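Local coordinates for kelch domain-containing protein (Colletotrichum graminicola M1.001, PDB 5C86) that probably oxidises alcohols to aldehydes with molecular oxygen as a copper-radical oxidase of the galactose oxidase and glyoxal oxidase family, at residues P8-P13 with T345-G350; N66-M71 with W108-N113; F132-S137 with A179-W184. All coordinates share one frame; numbering follows the deposited sequence.

Interaction 1: P8-P13 with T345-G350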
# COMPACT_ATOMS: atom_id res chain seq x y z
N PRO A 8 -9.36 -20.68 -1.64
CA PRO A 8 -9.39 -21.35 -0.35
C PRO A 8 -8.66 -20.58 0.74
O PRO A 8 -7.77 -19.73 0.47
CB PRO A 8 -8.61 -22.65 -0.64
CG PRO A 8 -7.74 -22.32 -1.82
CD PRO A 8 -8.66 -21.47 -2.66
N MET A 9 -9.02 -20.86 2.00
CA MET A 9 -8.38 -20.21 3.13
C MET A 9 -6.93 -20.68 3.20
O MET A 9 -6.66 -21.87 3.08
CB MET A 9 -9.08 -20.50 4.49
CG MET A 9 -10.49 -19.93 4.72
SD MET A 9 -10.78 -18.20 5.20
CE MET A 9 -9.18 -17.59 5.51
N VAL A 10 -6.04 -19.71 3.42
CA VAL A 10 -4.61 -19.84 3.51
C VAL A 10 -4.31 -19.52 4.98
O VAL A 10 -4.80 -18.53 5.51
CB VAL A 10 -3.97 -18.81 2.55
CG1 VAL A 10 -2.51 -18.50 2.85
CG2 VAL A 10 -4.16 -19.34 1.13
N LYS A 11 -3.49 -20.33 5.61
CA LYS A 11 -3.23 -20.15 7.04
C LYS A 11 -1.77 -19.98 7.31
O LYS A 11 -0.93 -20.79 6.93
CB LYS A 11 -3.76 -21.38 7.78
CG LYS A 11 -4.57 -21.05 9.04
CD LYS A 11 -4.42 -22.16 10.09
CE LYS A 11 -4.82 -23.52 9.53
NZ LYS A 11 -4.30 -24.64 10.37
N PHE A 12 -1.39 -18.89 7.94
CA PHE A 12 -0.06 -18.65 8.23
C PHE A 12 0.27 -19.05 9.71
O PHE A 12 -0.59 -18.95 10.55
CB PHE A 12 0.28 -17.13 8.09
CG PHE A 12 0.44 -16.68 6.64
CD1 PHE A 12 1.65 -16.81 5.96
CD2 PHE A 12 -0.62 -16.06 6.02
CE1 PHE A 12 1.77 -16.43 4.63
CE2 PHE A 12 -0.50 -15.65 4.68
CZ PHE A 12 0.70 -15.82 4.01
N PRO A 13 1.53 -19.29 9.99
CA PRO A 13 1.89 -19.63 11.39
C PRO A 13 2.05 -18.35 12.22
O PRO A 13 2.34 -18.47 13.44
CB PRO A 13 3.24 -20.30 11.21
CG PRO A 13 3.87 -19.58 10.03
CD PRO A 13 2.70 -19.40 9.10
N THR A 345 -5.16 -11.14 -8.47
CA THR A 345 -6.02 -11.40 -7.33
C THR A 345 -5.51 -10.48 -6.18
O THR A 345 -4.44 -9.85 -6.25
CB THR A 345 -5.93 -12.88 -6.86
OG1 THR A 345 -4.63 -13.10 -6.35
CG2 THR A 345 -6.31 -13.79 -8.01
N ILE A 346 -6.31 -10.45 -5.11
CA ILE A 346 -6.05 -9.59 -3.97
C ILE A 346 -6.05 -10.40 -2.69
O ILE A 346 -7.05 -11.03 -2.36
CB ILE A 346 -7.04 -8.48 -3.84
CG1 ILE A 346 -7.20 -7.72 -5.16
CG2 ILE A 346 -6.57 -7.52 -2.76
CD1 ILE A 346 -8.13 -6.51 -5.15
N TRP A 347 -4.93 -10.41 -2.05
CA TRP A 347 -4.87 -10.94 -0.63
C TRP A 347 -5.72 -10.14 0.29
O TRP A 347 -5.75 -8.91 0.24
CB TRP A 347 -3.45 -10.89 -0.14
CG TRP A 347 -3.32 -10.95 1.33
CD1 TRP A 347 -3.02 -9.87 2.15
CD2 TRP A 347 -3.39 -12.09 2.16
NE1 TRP A 347 -2.97 -10.29 3.47
CE2 TRP A 347 -3.17 -11.65 3.47
CE3 TRP A 347 -3.67 -13.44 1.93
CZ2 TRP A 347 -3.21 -12.55 4.58
CZ3 TRP A 347 -3.70 -14.34 3.02
CH2 TRP A 347 -3.49 -13.86 4.30
N SER A 348 -6.48 -10.84 1.15
CA SER A 348 -7.18 -10.24 2.32
C SER A 348 -7.07 -11.17 3.55
O SER A 348 -7.46 -12.36 3.42
CB SER A 348 -8.63 -10.04 1.99
OG SER A 348 -9.38 -9.67 3.14
N GLY A 349 -6.48 -10.65 4.62
CA GLY A 349 -6.42 -11.53 5.78
C GLY A 349 -5.96 -10.82 6.97
O GLY A 349 -5.95 -9.63 7.06
N GLY A 350 -5.59 -11.61 7.97
CA GLY A 350 -5.15 -11.00 9.23
C GLY A 350 -6.26 -10.52 10.14
O GLY A 350 -7.44 -10.78 9.94
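Val-10 on the N-terminal strand 5-11 and Phe-12 just after it meet Trp-347 within the blade that closes the kelch beta-propeller on itself. In this blade the first residues of the chain form an outer strand while much later residues supply the others. The two segments are not paired: the nearest CA atoms, those of Val-10 and Gly-349, are 8.8 Å apart, and no hydrogen bond crosses between the segments. Side chains make the contact instead. Phe-12 turns an edge to the six-membered ring of Trp-347 in an offset edge-to-face stack, with planes 84° apart and centroids separated by 5.6 Å. The closest touch is made by one ring corner, Phe-12 CE2, which lies 3.5 Å from Trp-347 CH2; the same carbon is 3.8 Å from Trp-347 CZ3. The Trp-347 side chain starts off to one side of the other segment and reaches it because chi1 (161°) sets CG opposite the backbone N, carrying the benzo end outward to Phe-12. Val-10 adds a looser apolar touch, its CG1 standing 4.3 Å from Trp-347 CZ3. At the far end of the indole, NE1 bonds to Thr-337 OG1 on strand 336-340, a link that should help fix the rotation of the ring. All three touching residues are buried. Strand 364-369 runs between the segments, pairing through Gly-365 with Val-10 and through Gln-366 with Ser-348, while Val-10 and Phe-12 also pack on Tyr-52 of the neighbouring strand 47-52.

Interaction 2: N66-M71 with W108-N113; sequences NTQHDM and WTPLSN
Trp-108 is met from one side of its indole by Asn-66, which ends strand 63-66, and by Met-71 in the loop after it, at a seam between successive propeller blades: strand 63-66 edges one blade, and strand 109-111 is the last, an edge strand, of the next. The two partners meet the indole in different ways. Met-71 runs across the face, its methyl CE 3.8 Å from the centroid of the six-membered ring of Trp-108 and only 14° off the ring normal, a CH-pi contact. Its sulfur also lies over that ring, with SD 3.9 Å from the same centroid, so this is a Met-aromatic pair as well. The bend at the end of the Met-71 chain (chi3 -56°) lets SD and CE both lie on the indole, SD toward CE3 and CZ3, CE toward CE2. Asn-66 stays nearer the CB end of the tryptophan: its amide plane is 13° from the ring plane, and ND2 comes within 3.3 Å of Trp-108 CB. The same ND2 gives a weak hydrogen bond to Met-71 SD, tying the two partners of the indole together. Asn-66 OD1 makes an Asx turn by accepting from Gln-68 N at 3.1 Å, takes a weak further bond from His-69 N, and receives a water that also donates to Trp-108 O. At the exposed margin Gln-68 NE2 rests 4.0 Å from Pro-110 CD. A second water spans the gap, donating to Trp-108 O at 2.8 Å while accepting from Thr-67 N.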
# COMPACT_ATOMS: atom_id res chain seq x y z
N ASN A 66 14.36 -11.52 11.27
CA ASN A 66 15.02 -10.34 11.69
C ASN A 66 15.41 -10.53 13.17
O ASN A 66 14.54 -10.70 14.00
CB ASN A 66 14.11 -9.09 11.56
CG ASN A 66 14.88 -7.83 11.74
OD1 ASN A 66 15.88 -7.79 12.48
ND2 ASN A 66 14.52 -6.77 11.04
N THR A 67 16.73 -10.56 13.41
CA THR A 67 17.25 -10.89 14.76
C THR A 67 17.52 -9.70 15.62
O THR A 67 17.92 -9.90 16.79
CB THR A 67 18.62 -11.68 14.62
OG1 THR A 67 19.69 -10.82 14.15
CG2 THR A 67 18.38 -12.92 13.84
N GLN A 68 17.40 -8.48 15.11
CA GLN A 68 17.72 -7.23 15.78
C GLN A 68 16.56 -6.21 16.02
O GLN A 68 16.72 -5.27 16.78
CB GLN A 68 18.79 -6.47 15.02
CG GLN A 68 20.14 -7.23 14.99
CD GLN A 68 21.31 -6.46 14.35
OE1 GLN A 68 21.62 -5.30 14.69
NE2 GLN A 68 21.96 -7.11 13.39
N HIS A 69 15.46 -6.36 15.27
CA HIS A 69 14.37 -5.35 15.17
C HIS A 69 13.10 -6.14 15.25
O HIS A 69 12.90 -7.12 14.50
CB HIS A 69 14.57 -4.62 13.83
CG HIS A 69 13.63 -3.51 13.52
ND1 HIS A 69 13.85 -2.73 12.39
CD2 HIS A 69 12.52 -3.01 14.12
CE1 HIS A 69 12.89 -1.82 12.30
NE2 HIS A 69 12.12 -1.92 13.35
N ASP A 70 12.23 -5.75 16.21
CA ASP A 70 10.85 -6.21 16.26
C ASP A 70 10.03 -5.20 15.45
O ASP A 70 9.90 -4.03 15.85
CB ASP A 70 10.30 -6.18 17.72
CG ASP A 70 8.96 -6.83 17.84
OD1 ASP A 70 8.13 -6.65 16.87
OD2 ASP A 70 8.61 -7.53 18.81
N MET A 71 9.66 -5.64 14.25
CA MET A 71 9.11 -4.78 13.24
C MET A 71 7.57 -4.62 13.29
O MET A 71 6.93 -4.31 12.28
CB MET A 71 9.53 -5.30 11.85
CG MET A 71 11.01 -5.24 11.59
SD MET A 71 11.51 -5.69 9.91
CE MET A 71 10.79 -7.23 9.85
N TRP A 108 17.09 -10.05 7.48
CA TRP A 108 16.95 -8.60 7.40
C TRP A 108 18.23 -8.03 7.93
O TRP A 108 18.79 -8.55 8.94
CB TRP A 108 15.79 -8.13 8.27
CG TRP A 108 14.42 -8.52 7.70
CD1 TRP A 108 13.83 -9.72 7.66
CD2 TRP A 108 13.51 -7.59 7.05
NE1 TRP A 108 12.58 -9.63 7.03
CE2 TRP A 108 12.40 -8.32 6.67
CE3 TRP A 108 13.56 -6.25 6.79
CZ2 TRP A 108 11.31 -7.73 5.99
CZ3 TRP A 108 12.53 -5.67 6.18
CH2 TRP A 108 11.43 -6.41 5.78
N THR A 109 18.72 -6.99 7.36
CA THR A 109 19.95 -6.37 7.88
C THR A 109 19.75 -4.94 8.34
O THR A 109 18.83 -4.25 7.91
CB THR A 109 21.03 -6.49 6.80
OG1 THR A 109 20.70 -5.65 5.66
CG2 THR A 109 21.23 -7.94 6.40
N PRO A 110 20.65 -4.38 9.17
CA PRO A 110 20.44 -3.07 9.67
C PRO A 110 20.87 -1.99 8.78
O PRO A 110 21.84 -2.09 8.05
CB PRO A 110 21.32 -3.04 10.98
CG PRO A 110 22.37 -4.00 10.65
CD PRO A 110 21.69 -5.10 9.92
N LEU A 111 20.14 -0.91 8.82
CA LEU A 111 20.50 0.37 8.32
C LEU A 111 20.65 1.33 9.46
O LEU A 111 20.46 0.93 10.60
CB LEU A 111 19.50 0.85 7.24
CG LEU A 111 19.40 -0.01 5.95
CD1 LEU A 111 18.36 0.58 4.99
CD2 LEU A 111 20.71 -0.07 5.21
N SER A 112 20.95 2.59 9.16
CA SER A 112 21.17 3.61 10.18
C SER A 112 19.89 3.78 10.99
O SER A 112 18.79 3.82 10.41
CB SER A 112 21.56 4.89 9.52
OG SER A 112 21.76 6.00 10.41
N ASN A 113 20.02 3.96 12.32
CA ASN A 113 18.88 4.34 13.13
C ASN A 113 18.31 5.67 12.67
O ASN A 113 18.95 6.57 12.27
CB ASN A 113 19.37 4.55 14.61
CG ASN A 113 19.69 3.32 15.31
OD1 ASN A 113 19.47 2.20 14.95
ND2 ASN A 113 20.29 3.56 16.49
O HOH W 1 18.56 -6.72 11.49
O HOH W 2 18.49 -10.39 11.01

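Interaction 3: F132-S137 with A179-W184; sequences FVIGGS and AWLWSW
Leu-181 rests its methyl groups near Phe-132 and Ile-134, joining adjacent kelch blades face to face: strand 131-134 is second in one blade, strand 181-183 first in the next. The leucine has CG anti to its carbonyl carbon (chi1 -58°), and its near-straight second torsion sends CD1 farthest from the backbone. Leu-181 CD1 thus reaches both partners, lying 4.2 Å from Phe-132 CD2 and equally far from Ile-134 CG2. The other methyl, Leu-181 CD2, serves the isoleucine, at 4.1 Å from Ile-134 CG2. On Ile-134 it is this short branch that touches, because chi1 (-164°) swings CG1 opposite the backbone N and puts CG2 between N and the carbonyl carbon. Both residues cross the leucine at about a right angle. Leu-181 also touches Val-189 on strand 188-191. A water bridges the backbones beside the methyl contact, donating to Ile-134 O at 2.9 Å and accepting from Ala-179 N at 3.0 Å. With no direct hydrogen bond between the segments and only loose methyl contacts, the blades are matched here by apolar shape, while the water satisfies polar backbone atoms that do not meet.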
# COMPACT_ATOMS: atom_id res chain seq x y z
N PHE A 132 10.96 9.13 3.20
CA PHE A 132 10.47 10.21 4.10
C PHE A 132 9.59 9.57 5.14
O PHE A 132 8.68 8.77 4.77
CB PHE A 132 9.70 11.25 3.31
CG PHE A 132 9.03 12.31 4.09
CD1 PHE A 132 9.76 13.25 4.81
CD2 PHE A 132 7.64 12.36 4.15
CE1 PHE A 132 9.11 14.32 5.43
CE2 PHE A 132 6.99 13.40 4.85
CZ PHE A 132 7.73 14.38 5.49
N VAL A 133 9.81 9.93 6.41
CA VAL A 133 8.86 9.48 7.47
C VAL A 133 8.40 10.67 8.27
O VAL A 133 9.16 11.67 8.43
CB VAL A 133 9.45 8.41 8.42
CG1 VAL A 133 10.00 7.20 7.70
CG2 VAL A 133 10.60 8.95 9.26
N ILE A 134 7.18 10.56 8.80
CA ILE A 134 6.69 11.59 9.67
C ILE A 134 5.65 11.00 10.61
O ILE A 134 4.93 10.06 10.27
CB ILE A 134 6.17 12.82 8.89
CG1 ILE A 134 6.01 14.07 9.81
CG2 ILE A 134 4.85 12.50 8.14
CD1 ILE A 134 5.82 15.35 9.06
N GLY A 135 5.56 11.62 11.78
CA GLY A 135 4.69 11.11 12.83
C GLY A 135 5.05 9.81 13.47
O GLY A 135 6.17 9.30 13.39
N GLY A 136 4.07 9.23 14.15
CA GLY A 136 4.18 7.89 14.67
C GLY A 136 4.45 7.95 16.19
O GLY A 136 5.62 7.91 16.59
N SER A 137 3.39 7.85 16.98
CA SER A 137 3.54 7.89 18.45
C SER A 137 3.14 6.65 19.20
O SER A 137 2.92 6.67 20.45
CB SER A 137 2.92 9.19 18.97
OG SER A 137 1.54 9.30 18.70
N ALA A 179 -0.29 8.82 8.69
CA ALA A 179 -0.55 9.84 7.67
C ALA A 179 -0.74 9.24 6.27
O ALA A 179 -0.07 8.21 5.90
CB ALA A 179 0.57 10.85 7.64
N TRP A 180 -1.63 9.85 5.50
CA TRP A 180 -1.92 9.42 4.12
C TRP A 180 -0.86 10.11 3.20
O TRP A 180 -1.16 11.06 2.53
CB TRP A 180 -3.32 9.79 3.73
CG TRP A 180 -4.43 9.30 4.55
CD1 TRP A 180 -4.38 8.53 5.68
CD2 TRP A 180 -5.78 9.66 4.39
NE1 TRP A 180 -5.63 8.31 6.18
CE2 TRP A 180 -6.53 9.03 5.42
CE3 TRP A 180 -6.46 10.43 3.45
CZ2 TRP A 180 -7.93 9.14 5.49
CZ3 TRP A 180 -7.83 10.53 3.53
CH2 TRP A 180 -8.56 9.93 4.53
N LEU A 181 0.34 9.61 3.18
CA LEU A 181 1.45 10.22 2.43
C LEU A 181 1.49 9.75 0.97
O LEU A 181 1.42 8.54 0.65
CB LEU A 181 2.74 9.88 3.04
CG LEU A 181 2.99 10.24 4.52
CD1 LEU A 181 4.40 9.88 4.93
CD2 LEU A 181 2.71 11.71 4.75
N TRP A 182 1.53 10.74 0.08
CA TRP A 182 1.62 10.48 -1.36
C TRP A 182 2.78 11.27 -1.94
O TRP A 182 2.64 12.48 -2.04
CB TRP A 182 0.28 10.76 -2.07
CG TRP A 182 -0.71 9.76 -1.68
CD1 TRP A 182 -1.72 9.89 -0.78
CD2 TRP A 182 -0.68 8.39 -2.05
NE1 TRP A 182 -2.34 8.68 -0.59
CE2 TRP A 182 -1.73 7.73 -1.36
CE3 TRP A 182 0.16 7.65 -2.86
CZ2 TRP A 182 -1.92 6.38 -1.45
CZ3 TRP A 182 -0.03 6.33 -2.97
CH2 TRP A 182 -1.06 5.68 -2.24
N SER A 183 3.81 10.58 -2.38
CA SER A 183 4.92 11.25 -3.03
C SER A 183 4.55 11.82 -4.37
O SER A 183 3.72 11.24 -5.13
CB SER A 183 6.05 10.31 -3.22
OG SER A 183 6.54 9.88 -1.97
N TRP A 184 5.10 13.00 -4.66
CA TRP A 184 4.75 13.72 -5.87
C TRP A 184 6.00 14.43 -6.49
O TRP A 184 7.10 14.06 -6.19
CB TRP A 184 3.54 14.62 -5.60
CG TRP A 184 2.78 15.17 -6.76
CD1 TRP A 184 2.46 16.54 -7.05
CD2 TRP A 184 2.18 14.42 -7.85
NE1 TRP A 184 1.70 16.62 -8.18
CE2 TRP A 184 1.52 15.37 -8.70
CE3 TRP A 184 2.09 13.05 -8.14
CZ2 TRP A 184 0.79 14.96 -9.78
CZ3 TRP A 184 1.32 12.65 -9.27
CH2 TRP A 184 0.73 13.62 -10.07
O HOH W 3 2.03 9.60 10.36

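How the interactions relate
Interaction 1 lies within a single blade, where chain start and later strands are brought together, whereas interactions 2 and 3 each join successive blades. Interactions 1 and 3 are wholly buried and apolar between side chains, on opposite sides of the chain's centre with centres 27 Å apart; one relies on aromatic geometry, the other on methyl groups of Leu-181 and Ile-134 beside a phenylalanine ring. Interaction 2, farthest from the middle of the chain, mixes a buried indole with exposed residues and is the richest in polar links, two waters included. Its strand 109-111 edges the blade preceding the one that holds strand 131-134 of interaction 3, and the two contacts come within about 9 Å at their nearest atoms without touching.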